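Local structure of acyl-coenzyme A oxidase acox-1.2 (5K3J) at residues E488-R493 with T572-F577; K448-I453 with Q494-T499. The protein catalyses the FAD-dependent desaturation of ascaroside-CoA thioesters with five-carbon omega side chains, the first step of peroxisomal beta-oxidation in pheromone biosynthesis. One frame throughout, in Å; residues are numbered along the deposited sequence.

Interaction 1. Residues E488-R493 with T572-F577; sequences ENMARR and TYALEF. With ATP (adenosine-5'-triphosphate), chain D.
Asn489 lies over one face of the Phe577 ring in a CH-pi contact, its CB 3.6 Å from the ring centroid and close to the ring normal. The amide follows the same face: its plane is tilted 29° from the ring, and OD1 stands 3.5 Å from Phe577 CE1. Against the rim of that ring the aliphatic part of Arg493 packs, Arg493 CG lying 3.7 Å from Phe577 CE2. Bends at chi2 and chi3 carry the rest of the Arg493 chain past the carboxylate of Glu576, a poorly ordered side chain whose position is less certain; as modelled, the charged ends stay apart, the planes of guanidinium and carboxylate nearly perpendicular. Met490 fills the other end of the contact. Its CG, beside the backbone N, rests 3.5 Å from the carbonyl O of Tyr573; the extended chi2 carries SD to 3.4 Å from Ala574 CB, and chi3 then bends the terminal CE.

Tyr573 contributes CB to this apolar patch, 4.0 Å from Met490 CG, while its ring extends to the nucleotide. There the hydroxyl OH donates a hydrogen bond to the gamma-phosphate oxygen O1G of ATP at 2.5 Å, and O1G sits beside the ring, level with it. Packing at the base of Tyr573 is thus joined to phosphate binding at its tip. The same ATP is held by Arg528 and, from the second subunit, by Gln402 and His340, so the site is shared across the dimer.

Farther out, Phe577 O accepts a hydrogen bond from Thr475 OG1, and Arg492 NH2 bonds to the carbonyl O of Tyr467. The contact joins helix 481-507 to the short helix 571-574 and the turn after it, with Tyr573 also packed on Arg525 and Leu529 of helix 520-543.

Interaction 2. Residues K448-I453 with Q494-T499; sequences KSVELI and QAWKAT
This is a buried, apolar contact between the C-terminal end of helix 435-450, with the turn that follows it, and the middle of helix 481-507. Val450 carries it. With CG1 anti to the backbone N (chi1 170°), that methyl stands over one face of Trp496, 3.6 Å from the centroid of the six-membered ring and 6° off its normal, a CH-pi contact. CG1 also meets Thr499 CG2 tip to tip at 3.9 Å, whereas Val450 CG2 packs loosely on Ala495 CB, 4.4 Å off. Beyond the helix end an inverse gamma turn centred on Glu451 redirects the chain, and Ile453 approaches the indole obliquely, its CD1 3.9 Å from Trp496 CZ2. An alanine in place of Trp496 would remove the surface shared by Val450 and Ile453 and would probably loosen the join between turn and helix. Thr499 keeps its polar atom within its own helix: OG1 donates to Ala495 O at 2.8 Å, from above the carbonyl plane, and that oxygen also accepts from Thr499 N. Helix 520-543 packs against the same helix through Gln494 and Ala498, while Lys497 forms a salt bridge with Asp584 of the second subunit.

Overall arrangement
Both interactions draw on helix 481-507, in consecutive segments, and their centres lie about 14 Å apart. They touch where Gln494 of interaction 2 packs against the Tyr573 ring of interaction 1. Interaction 2 is a buried, apolar join to the end of helix 435-450, though Ile453 and Trp496 keep some exposure. Interaction 1 is partly buried and differs mainly in chemistry: its apolar packing is bordered by the charged chains of Arg493 and Glu576, and it alone contacts ATP directly. Each uses a CH-pi contact, but the helix supplies the aliphatic group in 488-493 and the aromatic ring in 494-499. Residues of both contacts reach the second subunit.

Interaction 1. Residues E488-R493 with T572-F577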
loop_
_atom_site.group_PDB
_atom_site.type_symbol
_atom_site.label_atom_id
_atom_site.label_comp_id
_atom_site.label_asym_id
_atom_site.label_seq_id
_atom_site.Cartn_x
_atom_site.Cartn_y
_atom_site.Cartn_z
ATOM N N GLU A 488 -24.632 -17.480 -1.344
ATOM C CA GLU A 488 -25.371 -17.854 -0.146
ATOM C C GLU A 488 -24.731 -19.089 0.444
ATOM O O GLU A 488 -24.546 -19.190 1.656
ATOM C CB GLU A 488 -26.838 -18.114 -0.453
ATOM C CG GLU A 488 -27.653 -16.859 -0.647
ATOM C CD GLU A 488 -29.120 -17.170 -0.808
ATOM O OE1 GLU A 488 -29.463 -18.370 -0.765
ATOM O OE2 GLU A 488 -29.926 -16.230 -0.977
ATOM N N ASN A 489 -24.386 -20.028 -0.433
ATOM C CA ASN A 489 -23.474 -21.103 -0.077
ATOM C C ASN A 489 -22.092 -20.484 0.131
ATOM O O ASN A 489 -21.968 -19.258 0.173
ATOM C CB ASN A 489 -23.446 -22.188 -1.155
ATOM C CG ASN A 489 -24.839 -22.620 -1.585
ATOM O OD1 ASN A 489 -25.525 -23.358 -0.875
ATOM N ND2 ASN A 489 -25.260 -22.166 -2.759
ATOM N N MET A 490 -21.055 -21.308 0.260
ATOM C CA MET A 490 -19.727 -20.823 0.661
ATOM C C MET A 490 -19.801 -20.104 2.004
ATOM O O MET A 490 -19.219 -20.545 2.995
ATOM C CB MET A 490 -19.122 -19.873 -0.383
ATOM C CG MET A 490 -18.964 -20.430 -1.775
ATOM S SD MET A 490 -18.077 -19.250 -2.816
ATOM C CE MET A 490 -19.325 -18.002 -3.093
ATOM N N ALA A 491 -20.511 -18.977 2.012
ATOM C CA ALA A 491 -20.798 -18.221 3.225
ATOM C C ALA A 491 -21.413 -19.112 4.298
ATOM O O ALA A 491 -20.797 -19.360 5.334
ATOM C CB ALA A 491 -21.728 -17.058 2.912
ATOM N N ARG A 492 -22.631 -19.583 4.038
ATOM C CA ARG A 492 -23.327 -20.514 4.924
ATOM C C ARG A 492 -22.445 -21.703 5.275
ATOM O O ARG A 492 -22.386 -22.128 6.429
ATOM C CB ARG A 492 -24.618 -21.005 4.271
ATOM C CG ARG A 492 -25.328 -22.112 5.034
ATOM C CD ARG A 492 -26.422 -22.764 4.194
ATOM N NE ARG A 492 -27.340 -21.787 3.613
ATOM C CZ ARG A 492 -27.384 -21.479 2.320
ATOM N NH1 ARG A 492 -26.562 -22.076 1.464
ATOM N NH2 ARG A 492 -28.252 -20.578 1.879
ATOM N N ARG A 493 -21.768 -22.231 4.258
ATOM C CA ARG A 493 -20.822 -23.331 4.415
ATOM C C ARG A 493 -19.795 -23.009 5.494
ATOM O O ARG A 493 -19.741 -23.668 6.532
ATOM C CB ARG A 493 -20.114 -23.613 3.086
ATOM C CG ARG A 493 -19.946 -25.085 2.728
ATOM C CD ARG A 493 -18.916 -25.786 3.600
ATOM N NE ARG A 493 -19.543 -26.519 4.696
ATOM C CZ ARG A 493 -18.954 -27.498 5.373
ATOM N NH1 ARG A 493 -19.602 -28.108 6.357
ATOM N NH2 ARG A 493 -17.718 -27.873 5.065
ATOM N N THR A 572 -11.970 -21.417 -4.245
ATOM C CA THR A 572 -11.605 -22.427 -3.252
ATOM C C THR A 572 -12.777 -22.790 -2.338
ATOM O O THR A 572 -12.929 -23.942 -1.929
ATOM C CB THR A 572 -10.410 -21.934 -2.411
ATOM O OG1 THR A 572 -9.245 -21.871 -3.244
ATOM C CG2 THR A 572 -10.135 -22.860 -1.234
ATOM N N TYR A 573 -13.618 -21.804 -2.049
ATOM C CA TYR A 573 -14.834 -22.033 -1.280
ATOM C C TYR A 573 -15.985 -22.474 -2.181
ATOM O O TYR A 573 -16.884 -23.193 -1.747
ATOM C CB TYR A 573 -15.230 -20.770 -0.512
ATOM C CG TYR A 573 -14.205 -20.321 0.502
ATOM C CD1 TYR A 573 -13.818 -21.158 1.539
ATOM C CD2 TYR A 573 -13.638 -19.054 0.435
ATOM C CE1 TYR A 573 -12.886 -20.754 2.473
ATOM C CE2 TYR A 573 -12.705 -18.640 1.368
ATOM C CZ TYR A 573 -12.333 -19.495 2.383
ATOM O OH TYR A 573 -11.404 -19.086 3.311
ATOM N N ALA A 574 -15.948 -22.038 -3.437
ATOM C CA ALA A 574 -17.043 -22.278 -4.376
ATOM C C ALA A 574 -16.946 -23.627 -5.077
ATOM O O ALA A 574 -17.732 -23.913 -5.978
ATOM C CB ALA A 574 -17.095 -21.171 -5.420
ATOM N N LEU A 575 -15.988 -24.452 -4.673
ATOM C CA LEU A 575 -15.777 -25.726 -5.350
ATOM C C LEU A 575 -16.346 -26.904 -4.564
ATOM O O LEU A 575 -16.165 -28.060 -4.945
ATOM C CB LEU A 575 -14.290 -25.932 -5.629
ATOM C CG LEU A 575 -13.749 -24.968 -6.690
ATOM C CD1 LEU A 575 -12.251 -25.141 -6.899
ATOM C CD2 LEU A 575 -14.506 -25.116 -8.004
ATOM N N GLU A 576 -17.032 -26.604 -3.466
ATOM C CA GLU A 576 -17.874 -27.593 -2.806
ATOM C C GLU A 576 -19.174 -27.709 -3.586
ATOM O O GLU A 576 -19.929 -28.666 -3.423
ATOM C CB GLU A 576 -18.168 -27.205 -1.355
ATOM C CG GLU A 576 -17.163 -27.703 -0.338
ATOM C CD GLU A 576 -16.469 -26.571 0.387
ATOM O OE1 GLU A 576 -15.473 -26.837 1.092
ATOM O OE2 GLU A 576 -16.921 -25.414 0.250
ATOM N N PHE A 577 -19.418 -26.722 -4.443
ATOM C CA PHE A 577 -20.704 -26.577 -5.108
ATOM C C PHE A 577 -20.592 -26.460 -6.629
ATOM O O PHE A 577 -21.607 -26.401 -7.322
ATOM C CB PHE A 577 -21.438 -25.349 -4.560
ATOM C CG PHE A 577 -21.711 -25.408 -3.083
ATOM C CD1 PHE A 577 -22.921 -25.882 -2.608
ATOM C CD2 PHE A 577 -20.760 -24.978 -2.169
ATOM C CE1 PHE A 577 -23.178 -25.934 -1.254
ATOM C CE2 PHE A 577 -21.011 -25.030 -0.811
ATOM C CZ PHE A 577 -22.221 -25.508 -0.354
HETATM P PG ATP D . -9.675 -16.150 1.843
HETATM O O1G ATP D . -10.809 -16.703 2.672
HETATM O O2G ATP D . -8.403 -16.963 1.919
HETATM O O3G ATP D . -10.071 -15.733 0.446
HETATM P PB ATP D . -7.979 -13.946 2.193
HETATM O O1B ATP D . -8.385 -12.627 1.574
HETATM O O2B ATP D . -7.030 -14.862 1.457
HETATM O O3B ATP D . -9.312 -14.762 2.582
HETATM P PA ATP D . -6.541 -14.768 4.426
HETATM O O1A ATP D . -7.252 -15.109 5.715
HETATM O O2A ATP D . -6.213 -15.860 3.435
HETATM O O3A ATP D . -7.390 -13.638 3.658
HETATM O "O5'" ATP D . -5.186 -13.979 4.778
HETATM C "C5'" ATP D . -4.401 -13.389 3.742
HETATM C "C4'" ATP D . -3.888 -12.065 4.281
HETATM O "O4'" ATP D . -4.800 -11.003 3.981
HETATM C "C3'" ATP D . -3.755 -12.153 5.792
HETATM O "O3'" ATP D . -2.422 -11.817 6.178
HETATM C "C2'" ATP D . -4.738 -11.138 6.336
HETATM O "O2'" ATP D . -4.187 -10.405 7.431
HETATM C "C1'" ATP D . -5.035 -10.224 5.156
HETATM N N9 ATP D . -6.436 -9.732 5.176
HETATM C C8 ATP D . -7.517 -10.430 4.788
HETATM N N7 ATP D . -8.653 -9.701 4.922
HETATM C C5 ATP D . -8.302 -8.496 5.404
HETATM C C6 ATP D . -9.010 -7.250 5.780
HETATM N N6 ATP D . -10.357 -7.139 5.661
HETATM N N1 ATP D . -8.259 -6.225 6.241
HETATM C C2 ATP D . -6.922 -6.320 6.364
HETATM N N3 ATP D . -6.217 -7.419 6.046
HETATM C C4 ATP D . -6.839 -8.521 5.568
#

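Interaction 2. Residues K448-I453 with Q494-T499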
loop_
_atom_site.group_PDB
_atom_site.type_symbol
_atom_site.label_atom_id
_atom_site.label_comp_id
_atom_site.label_asym_id
_atom_site.label_seq_id
_atom_site.Cartn_x
_atom_site.Cartn_y
_atom_site.Cartn_z
ATOM N N LYS A 448 -23.592 -16.562 16.838
ATOM C CA LYS A 448 -24.871 -16.444 17.522
ATOM C C LYS A 448 -26.037 -16.645 16.558
ATOM O O LYS A 448 -27.088 -17.146 16.950
ATOM C CB LYS A 448 -24.977 -15.082 18.224
ATOM C CG LYS A 448 -25.404 -13.912 17.340
ATOM C CD LYS A 448 -26.895 -13.628 17.499
ATOM C CE LYS A 448 -27.375 -12.502 16.598
ATOM N NZ LYS A 448 -28.854 -12.338 16.706
ATOM N N SER A 449 -25.854 -16.249 15.301
ATOM C CA SER A 449 -26.889 -16.446 14.292
ATOM C C SER A 449 -27.012 -17.930 13.978
ATOM O O SER A 449 -28.118 -18.469 13.921
ATOM C CB SER A 449 -26.590 -15.643 13.024
ATOM O OG SER A 449 -27.063 -14.308 13.133
ATOM N N VAL A 450 -25.873 -18.589 13.777
ATOM C CA VAL A 450 -25.848 -20.041 13.659
ATOM C C VAL A 450 -26.316 -20.666 14.967
ATOM O O VAL A 450 -27.213 -21.508 14.972
ATOM C CB VAL A 450 -24.445 -20.570 13.312
ATOM C CG1 VAL A 450 -24.407 -22.087 13.429
ATOM C CG2 VAL A 450 -24.055 -20.138 11.917
ATOM N N GLU A 451 -25.719 -20.232 16.076
ATOM C CA GLU A 451 -26.130 -20.694 17.403
ATOM C C GLU A 451 -27.543 -20.230 17.724
ATOM O O GLU A 451 -27.751 -19.465 18.663
ATOM C CB GLU A 451 -25.179 -20.194 18.491
ATOM C CG GLU A 451 -23.937 -21.050 18.692
ATOM C CD GLU A 451 -23.342 -20.871 20.075
ATOM O OE1 GLU A 451 -23.522 -19.781 20.657
ATOM O OE2 GLU A 451 -22.706 -21.816 20.587
ATOM N N LEU A 452 -28.501 -20.703 16.935
ATOM C CA LEU A 452 -29.908 -20.367 17.096
ATOM C C LEU A 452 -30.748 -21.325 16.265
ATOM O O LEU A 452 -31.957 -21.143 16.140
ATOM C CB LEU A 452 -30.190 -18.924 16.662
ATOM C CG LEU A 452 -30.172 -17.785 17.683
ATOM C CD1 LEU A 452 -30.729 -16.509 17.065
ATOM C CD2 LEU A 452 -30.941 -18.157 18.936
ATOM N N ILE A 453 -30.101 -22.340 15.697
ATOM C CA ILE A 453 -30.731 -23.186 14.687
ATOM C C ILE A 453 -30.737 -24.660 15.111
ATOM O O ILE A 453 -31.522 -25.461 14.596
ATOM C CB ILE A 453 -30.029 -23.011 13.319
ATOM C CG1 ILE A 453 -29.873 -21.520 13.006
ATOM C CG2 ILE A 453 -30.805 -23.702 12.204
ATOM C CD1 ILE A 453 -29.432 -21.220 11.598
ATOM N N GLN A 494 -18.991 -21.982 5.236
ATOM C CA GLN A 494 -17.924 -21.572 6.140
ATOM C C GLN A 494 -18.455 -21.161 7.507
ATOM O O GLN A 494 -17.843 -21.471 8.529
ATOM C CB GLN A 494 -17.129 -20.420 5.526
ATOM C CG GLN A 494 -15.959 -19.931 6.367
ATOM C CD GLN A 494 -14.843 -20.947 6.460
ATOM O OE1 GLN A 494 -14.618 -21.726 5.533
ATOM N NE2 GLN A 494 -14.138 -20.949 7.586
ATOM N N ALA A 495 -19.585 -20.455 7.515
ATOM C CA ALA A 495 -20.202 -19.976 8.753
ATOM C C ALA A 495 -20.416 -21.112 9.749
ATOM O O ALA A 495 -19.987 -21.029 10.900
ATOM C CB ALA A 495 -21.525 -19.282 8.451
ATOM N N TRP A 496 -21.083 -22.170 9.296
ATOM C CA TRP A 496 -21.255 -23.376 10.095
ATOM C C TRP A 496 -19.917 -24.054 10.359
ATOM O O TRP A 496 -19.620 -24.454 11.485
ATOM C CB TRP A 496 -22.201 -24.352 9.392
ATOM C CG TRP A 496 -23.643 -24.011 9.540
ATOM C CD1 TRP A 496 -24.383 -23.201 8.729
ATOM C CD2 TRP A 496 -24.530 -24.480 10.561
ATOM N NE1 TRP A 496 -25.677 -23.135 9.184
ATOM C CE2 TRP A 496 -25.794 -23.910 10.308
ATOM C CE3 TRP A 496 -24.380 -25.324 11.665
ATOM C CZ2 TRP A 496 -26.900 -24.157 11.117
ATOM C CZ3 TRP A 496 -25.479 -25.568 12.467
ATOM C CH2 TRP A 496 -26.723 -24.987 12.189
ATOM N N LYS A 497 -19.118 -24.169 9.304
ATOM C CA LYS A 497 -17.827 -24.847 9.356
ATOM C C LYS A 497 -16.913 -24.249 10.420
ATOM O O LYS A 497 -16.186 -24.972 11.099
ATOM C CB LYS A 497 -17.148 -24.785 7.985
ATOM C CG LYS A 497 -16.072 -25.834 7.740
ATOM C CD LYS A 497 -14.677 -25.294 7.994
ATOM C CE LYS A 497 -13.631 -26.314 7.583
ATOM N NZ LYS A 497 -13.697 -26.640 6.130
ATOM N N ALA A 498 -16.954 -22.928 10.563
ATOM C CA ALA A 498 -16.114 -22.248 11.542
ATOM C C ALA A 498 -16.734 -22.301 12.936
ATOM O O ALA A 498 -16.029 -22.458 13.933
ATOM C CB ALA A 498 -15.868 -20.805 11.122
ATOM N N THR A 499 -18.057 -22.178 12.999
ATOM C CA THR A 499 -18.764 -22.194 14.274
ATOM C C THR A 499 -18.591 -23.535 14.987
ATOM O O THR A 499 -18.296 -23.576 16.182
ATOM C CB THR A 499 -20.269 -21.900 14.088
ATOM O OG1 THR A 499 -20.445 -20.548 13.647
ATOM C CG2 THR A 499 -21.021 -22.100 15.398
#